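Local coordinates for putative Vgr protein (Escherichia coli, PDB 3WIT), which is a component of the type VI secretion system and probably forms part of its trimeric, needle-like puncturing spike through this C-terminal beta-helical region, at residues Ile27-Leu32 / Ala40-Gly45. Numbering follows the deposited sequence.
Sequences IKEIML and ALTPDG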
ATOM      1  N   ILE A  27      -5.888  -3.602 -20.633  1.00 78.62           N
ATOM      2  CA  ILE A  27      -7.159  -3.003 -21.014  1.00 73.81           C
ATOM      3  C   ILE A  27      -7.984  -2.417 -19.844  1.00 68.90           C
ATOM      4  O   ILE A  27      -8.854  -1.599 -20.081  1.00 73.89           O
ATOM      5  CB  ILE A  27      -8.020  -3.981 -21.835  1.00 72.90           C
ATOM      6  CG1 ILE A  27      -8.655  -5.043 -20.926  1.00 68.22           C
ATOM      7  CG2 ILE A  27      -7.179  -4.604 -22.947  1.00 77.25           C
ATOM      8  CD1 ILE A  27      -9.928  -5.660 -21.483  1.00 74.24           C
ATOM      9  N   LYS A  28      -7.749  -2.849 -18.604  1.00 55.15           N
ATOM     10  CA  LYS A  28      -8.280  -2.140 -17.429  1.00 43.34           C
ATOM     11  C   LYS A  28      -7.143  -2.044 -16.440  1.00 45.75           C
ATOM     12  O   LYS A  28      -6.745  -3.041 -15.828  1.00 43.31           O
ATOM     13  CB  LYS A  28      -9.390  -2.924 -16.736  1.00 49.26           C
ATOM     14  CG  LYS A  28     -10.614  -3.254 -17.568  1.00 56.03           C
ATOM     15  CD  LYS A  28     -11.650  -3.920 -16.652  1.00 59.40           C
ATOM     16  CE  LYS A  28     -13.011  -4.069 -17.300  1.00 66.75           C
ATOM     17  NZ  LYS A  28     -14.052  -4.261 -16.251  1.00 69.71           N
ATOM     18  N   GLU A  29      -6.602  -0.852 -16.242  1.00 36.65           N
ATOM     19  CA  GLU A  29      -5.423  -0.764 -15.403  1.00 34.10           C
ATOM     20  C   GLU A  29      -5.310   0.651 -14.900  1.00 31.44           C
ATOM     21  O   GLU A  29      -5.694   1.571 -15.626  1.00 34.75           O
ATOM     22  CB  GLU A  29      -4.214  -1.101 -16.259  1.00 42.85           C
ATOM     23  CG  GLU A  29      -2.898  -1.032 -15.539  1.00 54.69           C
ATOM     24  CD  GLU A  29      -1.776  -1.657 -16.366  1.00 73.19           C
ATOM     25  OE1 GLU A  29      -0.623  -1.738 -15.862  1.00 78.62           O
ATOM     26  OE2 GLU A  29      -2.064  -2.069 -17.519  1.00 73.92           O
ATOM     27  N   ILE A  30      -4.816   0.818 -13.677  1.00 33.01           N
ATOM     28  CA  ILE A  30      -4.391   2.141 -13.196  1.00 31.69           C
ATOM     29  C   ILE A  30      -2.922   1.963 -12.841  1.00 38.02           C
ATOM     30  O   ILE A  30      -2.559   0.960 -12.203  1.00 36.82           O
ATOM     31  CB  ILE A  30      -5.152   2.535 -11.932  1.00 32.78           C
ATOM     32  CG1 ILE A  30      -6.583   2.885 -12.276  1.00 33.01           C
ATOM     33  CG2 ILE A  30      -4.457   3.744 -11.227  1.00 34.16           C
ATOM     34  CD1 ILE A  30      -7.515   2.932 -11.065  1.00 36.12           C
HETATM   35  N   MSE A  31      -2.065   2.882 -13.281  1.00 30.82           N
HETATM   36  CA  MSE A  31      -0.635   2.794 -12.959  1.00 36.00           C
HETATM   37  C   MSE A  31      -0.104   4.129 -12.436  1.00 38.12           C
HETATM   38  O   MSE A  31      -0.361   5.177 -13.032  1.00 37.42           O
HETATM   39  CB  MSE A  31       0.148   2.386 -14.215  1.00 41.40           C
HETATM   40  CG  MSE A  31       1.638   2.628 -14.134  1.00 44.97           C
HETATM   41 SE   MSE A  31       2.453   1.222 -13.093  0.56 47.00          SE
HETATM   42  CE  MSE A  31       2.542  -0.111 -14.502  1.00 55.35           C
ATOM     43  N   LEU A  32       0.651   4.092 -11.342  1.00 30.89           N
ATOM     44  CA  LEU A  32       1.350   5.279 -10.848  1.00 32.50           C
ATOM     45  C   LEU A  32       2.815   4.873 -10.776  1.00 35.38           C
ATOM     46  O   LEU A  32       3.153   3.925 -10.084  1.00 36.40           O
ATOM     47  CB  LEU A  32       0.893   5.621  -9.446  1.00 31.54           C
ATOM     48  CG  LEU A  32      -0.595   5.888  -9.260  1.00 37.16           C
ATOM     49  CD1 LEU A  32      -0.910   6.153  -7.785  1.00 37.28           C
ATOM     50  CD2 LEU A  32      -0.917   7.080 -10.117  1.00 33.38           C
ATOM     51  N   ALA A  40       0.391  -0.466  -9.186  1.00 34.92           N
ATOM     52  CA  ALA A  40      -0.488  -0.844 -10.305  1.00 33.60           C
ATOM     53  C   ALA A  40      -1.729  -1.543  -9.790  1.00 34.88           C
ATOM     54  O   ALA A  40      -1.648  -2.371  -8.875  1.00 36.53           O
ATOM     55  CB  ALA A  40       0.241  -1.763 -11.276  1.00 36.21           C
ATOM     56  N   LEU A  41      -2.877  -1.208 -10.368  1.00 34.13           N
ATOM     57  CA  LEU A  41      -4.114  -1.905 -10.049  1.00 34.48           C
ATOM     58  C   LEU A  41      -4.654  -2.523 -11.321  1.00 35.12           C
ATOM     59  O   LEU A  41      -4.722  -1.857 -12.374  1.00 34.62           O
ATOM     60  CB  LEU A  41      -5.155  -0.935  -9.464  1.00 34.26           C
ATOM     61  CG  LEU A  41      -4.843  -0.152  -8.186  1.00 34.12           C
ATOM     62  CD1 LEU A  41      -4.141   1.156  -8.477  1.00 33.48           C
ATOM     63  CD2 LEU A  41      -6.174   0.115  -7.463  1.00 34.25           C
ATOM     64  N   THR A  42      -5.046  -3.798 -11.243  1.00 34.78           N
ATOM     65  CA  THR A  42      -5.626  -4.487 -12.383  1.00 37.08           C
ATOM     66  C   THR A  42      -6.789  -5.349 -11.860  1.00 36.14           C
ATOM     67  O   THR A  42      -7.009  -5.422 -10.657  1.00 38.36           O
ATOM     68  CB  THR A  42      -4.581  -5.406 -13.042  1.00 47.71           C
ATOM     69  OG1 THR A  42      -4.054  -6.318 -12.059  1.00 52.78           O
ATOM     70  CG2 THR A  42      -3.444  -4.589 -13.663  1.00 46.45           C
ATOM     71  N   PRO A  43      -7.505  -6.033 -12.746  1.00 36.80           N
ATOM     72  CA  PRO A  43      -8.543  -6.890 -12.178  1.00 40.39           C
ATOM     73  C   PRO A  43      -7.956  -8.024 -11.308  1.00 45.45           C
ATOM     74  O   PRO A  43      -8.688  -8.608 -10.525  1.00 44.71           O
ATOM     75  CB  PRO A  43      -9.216  -7.436 -13.412  1.00 45.33           C
ATOM     76  CG  PRO A  43      -9.013  -6.389 -14.428  1.00 41.57           C
ATOM     77  CD  PRO A  43      -7.607  -5.988 -14.212  1.00 35.49           C
ATOM     78  N   ASP A  44      -6.662  -8.321 -11.456  1.00 43.64           N
ATOM     79  CA  ASP A  44      -6.028  -9.400 -10.696  1.00 42.75           C
ATOM     80  C   ASP A  44      -5.578  -8.971  -9.322  1.00 38.90           C
ATOM     81  O   ASP A  44      -5.333  -9.821  -8.451  1.00 41.69           O
ATOM     82  CB  ASP A  44      -4.804  -9.899 -11.424  1.00 52.66           C
ATOM     83  CG  ASP A  44      -5.142 -10.884 -12.507  1.00 65.41           C
ATOM     84  OD1 ASP A  44      -6.320 -11.314 -12.616  1.00 66.52           O
ATOM     85  OD2 ASP A  44      -4.204 -11.248 -13.244  1.00 77.86           O
ATOM     86  N   GLY A  45      -5.423  -7.666  -9.125  1.00 37.34           N
ATOM     87  CA  GLY A  45      -5.078  -7.171  -7.796  1.00 34.04           C
ATOM     88  C   GLY A  45      -4.257  -5.899  -7.805  1.00 34.63           C
ATOM     89  O   GLY A  45      -4.344  -5.077  -8.731  1.00 34.10           O
TER
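Lys28 meets Pro43 where the hairpin of strands 28-34 and 37-42 opens, two neighbouring antiparallel strands of one subunit in the trimeric, triple-stranded beta-helix of this VgrG C-terminal region. CB of Lys28 lies 4.2 Å from Pro43 CG, and the Lys28 carbonyl O touches Pro43 CD. Chi1 of Lys28 (-59°) sets CG beside the backbone N, anti to the carbonyl carbon; beyond CG the extended chain leads the amino group away from strand 37-42 to a salt bridge with Glu35 of the second subunit.

Glu29 turns to the opposite face of the sheet, where its side chain runs beside that of Thr42, pointing the same way. Glu29 CG lies 4.1 Å from Thr42 CG2; Glu29 CA also makes a CA-H...O contact with Leu41 O.

Ile30 and Leu41 form an antiparallel hydrogen-bonded pair. Ile30 N donates to Leu41 O at 3.0 Å. In return, Leu41 N donates to Ile30 O at 2.9 Å. Their buried side chains lie side by side on the inward face, Leu41 CD1 resting against Ile30 CB and CG2, while Ala33 and Ser37 of the second subunit pack on Ile30 and Leu41 respectively, joining the hairpin to the trimer.

Met31, present as selenomethionine, pairs with Ala40 at a non-hydrogen-bonded position on the face shared with Glu29 and Thr42. CG stands anti to the backbone N (chi1 164°), and the bend at chi2 brings Met31 SE to 4.1 Å from Ala40 CB.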